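Local structure of putative silent information regulator 2 (Leishmania infantum, 5OL0) at residues 33-38 with 208-213. The protein probably removes acetyl groups from lysine side chains of proteins in an NAD-dependent reaction, as a zinc-containing class I sirtuin. Numbering follows the deposited sequence.
Sequences VRRILV and APIAEL
Glu-212 reaches across to the loop before strand 36-40, its chain extended beyond CG (chi2 164°), and its OE1 accepts hydrogen bonds from two backbone N-H groups. Arg-34 N, 2.8 Å from Glu-212 OE1, meets it nearly along the C-O axis, whereas Arg-35 N comes from above the carboxylate plane. A carboxylate suits this place because one oxygen serves both amides while the other faces a charge: Glu-212 OE2 lies over one face of the Arg-35 guanidinium, 3.1 Å from Arg-35 NH1, a salt bridge by charge only, since no N-H points at it. Bent at chi3 (-52°), Arg-35 donates hydrogen bonds from NE (2.8 Å) and NH2 to Ile-210 O, in the guanidinium plane; arginine can thus use its edge while offering a face to the carboxylate. Backbone hydrogen bonds run from Glu-212 N to Arg-35 O (2.9 Å) and from Leu-37 N to Leu-213 O (2.8 Å). Leu-37 touches the short side chains of Ala-208, through CD2, and Ala-211, through CB. Ile-36 and Leu-213 lie side by side, and Val-33 CG1 meets Leu-213 CB. The contact starts the pairing of parallel strands 36-40 and 213-217 in the Rossmann-like sheet; helix 21-30 packs against Val-33 and Leu-213, while strand 120-125 flanks strand 36-40 opposite 213-217.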
loop_
_atom_site.group_PDB
_atom_site.type_symbol
_atom_site.label_atom_id
_atom_site.label_comp_id
_atom_site.label_asym_id
_atom_site.label_seq_id
_atom_site.Cartn_x
_atom_site.Cartn_y
_atom_site.Cartn_z
ATOM N N VAL A 33 -12.592 -19.277 4.678
ATOM C CA VAL A 33 -12.522 -17.821 4.795
ATOM C C VAL A 33 -12.599 -17.214 3.431
ATOM O O VAL A 33 -11.783 -17.514 2.598
ATOM C CB VAL A 33 -11.215 -17.378 5.484
ATOM C CG1 VAL A 33 -11.077 -15.860 5.422
ATOM C CG2 VAL A 33 -11.283 -17.803 6.955
ATOM N N ARG A 34 -13.590 -16.363 3.241
ATOM C CA ARG A 34 -13.877 -15.691 1.981
ATOM C C ARG A 34 -13.802 -14.173 2.015
ATOM O O ARG A 34 -13.902 -13.536 0.962
ATOM C CB ARG A 34 -15.365 -15.971 1.565
ATOM C CG ARG A 34 -15.736 -17.402 1.262
ATOM C CD ARG A 34 -15.109 -17.846 -0.040
ATOM N NE ARG A 34 -15.037 -19.294 -0.154
ATOM C CZ ARG A 34 -14.397 -19.953 -1.127
ATOM N NH1 ARG A 34 -13.782 -19.308 -2.124
ATOM N NH2 ARG A 34 -14.384 -21.281 -1.112
ATOM N N ARG A 35 -13.729 -13.574 3.187
ATOM C CA ARG A 35 -13.730 -12.145 3.295
ATOM C C ARG A 35 -12.345 -11.680 3.881
ATOM O O ARG A 35 -12.249 -11.301 5.066
ATOM C CB ARG A 35 -14.926 -11.706 4.147
ATOM C CG ARG A 35 -16.250 -12.190 3.501
ATOM C CD ARG A 35 -17.415 -11.392 3.928
ATOM N NE ARG A 35 -17.486 -11.319 5.384
ATOM C CZ ARG A 35 -18.205 -12.115 6.173
ATOM N NH1 ARG A 35 -18.946 -13.112 5.665
ATOM N NH2 ARG A 35 -18.199 -11.901 7.492
ATOM N N ILE A 36 -11.296 -11.803 3.064
ATOM C CA ILE A 36 -9.925 -11.456 3.491
ATOM C C ILE A 36 -9.676 -9.990 3.071
ATOM O O ILE A 36 -9.763 -9.654 1.904
ATOM C CB ILE A 36 -8.817 -12.334 2.911
ATOM C CG1 ILE A 36 -9.086 -13.801 3.263
ATOM C CG2 ILE A 36 -7.439 -11.879 3.418
ATOM C CD1 ILE A 36 -8.153 -14.823 2.607
ATOM N N LEU A 37 -9.369 -9.150 4.059
ATOM C CA LEU A 37 -8.955 -7.777 3.799
ATOM C C LEU A 37 -7.431 -7.761 3.764
ATOM O O LEU A 37 -6.787 -8.173 4.717
ATOM C CB LEU A 37 -9.474 -6.878 4.894
ATOM C CG LEU A 37 -9.031 -5.417 4.850
ATOM C CD1 LEU A 37 -9.683 -4.702 3.700
ATOM C CD2 LEU A 37 -9.411 -4.756 6.144
ATOM N N VAL A 38 -6.871 -7.313 2.651
ATOM C CA VAL A 38 -5.435 -7.245 2.535
ATOM C C VAL A 38 -5.090 -5.795 2.504
ATOM O O VAL A 38 -5.642 -5.022 1.708
ATOM C CB VAL A 38 -4.930 -7.934 1.246
ATOM C CG1 VAL A 38 -3.369 -7.914 1.167
ATOM C CG2 VAL A 38 -5.409 -9.358 1.195
ATOM N N ALA A 208 -14.067 -3.262 6.274
ATOM C CA ALA A 208 -13.280 -3.735 7.462
ATOM C C ALA A 208 -14.158 -4.257 8.588
ATOM O O ALA A 208 -13.817 -5.241 9.274
ATOM C CB ALA A 208 -12.355 -2.612 7.945
ATOM N N PRO A 209 -15.352 -3.661 8.770
ATOM C CA PRO A 209 -16.192 -4.229 9.835
ATOM C C PRO A 209 -16.694 -5.669 9.602
ATOM O O PRO A 209 -17.027 -6.348 10.562
ATOM C CB PRO A 209 -17.332 -3.211 9.936
ATOM C CG PRO A 209 -16.636 -1.920 9.652
ATOM C CD PRO A 209 -15.773 -2.294 8.444
ATOM N N ILE A 210 -16.666 -6.147 8.362
ATOM C CA ILE A 210 -17.115 -7.500 8.035
ATOM C C ILE A 210 -15.972 -8.400 7.623
ATOM O O ILE A 210 -16.230 -9.518 7.191
ATOM C CB ILE A 210 -18.218 -7.508 6.914
ATOM C CG1 ILE A 210 -17.746 -6.864 5.598
ATOM C CG2 ILE A 210 -19.438 -6.765 7.432
ATOM C CD1 ILE A 210 -18.581 -7.239 4.391
ATOM N N ALA A 211 -14.702 -7.973 7.781
ATOM C CA ALA A 211 -13.583 -8.891 7.467
ATOM C C ALA A 211 -13.606 -10.136 8.352
ATOM O O ALA A 211 -13.959 -10.066 9.517
ATOM C CB ALA A 211 -12.238 -8.204 7.611
ATOM N N GLU A 212 -13.182 -11.254 7.795
ATOM C CA GLU A 212 -12.963 -12.519 8.545
ATOM C C GLU A 212 -11.478 -12.737 8.868
ATOM O O GLU A 212 -11.133 -13.627 9.615
ATOM C CB GLU A 212 -13.427 -13.721 7.690
ATOM C CG GLU A 212 -14.928 -13.846 7.576
ATOM C CD GLU A 212 -15.451 -14.773 6.437
ATOM O OE1 GLU A 212 -14.757 -15.179 5.469
ATOM O OE2 GLU A 212 -16.653 -15.066 6.518
ATOM N N LEU A 213 -10.612 -11.929 8.252
ATOM C CA LEU A 213 -9.173 -12.068 8.318
ATOM C C LEU A 213 -8.564 -10.829 7.678
ATOM O O LEU A 213 -9.060 -10.335 6.628
ATOM C CB LEU A 213 -8.696 -13.319 7.593
ATOM C CG LEU A 213 -7.186 -13.485 7.496
ATOM C CD1 LEU A 213 -6.523 -13.681 8.847
ATOM C CD2 LEU A 213 -6.867 -14.606 6.529
#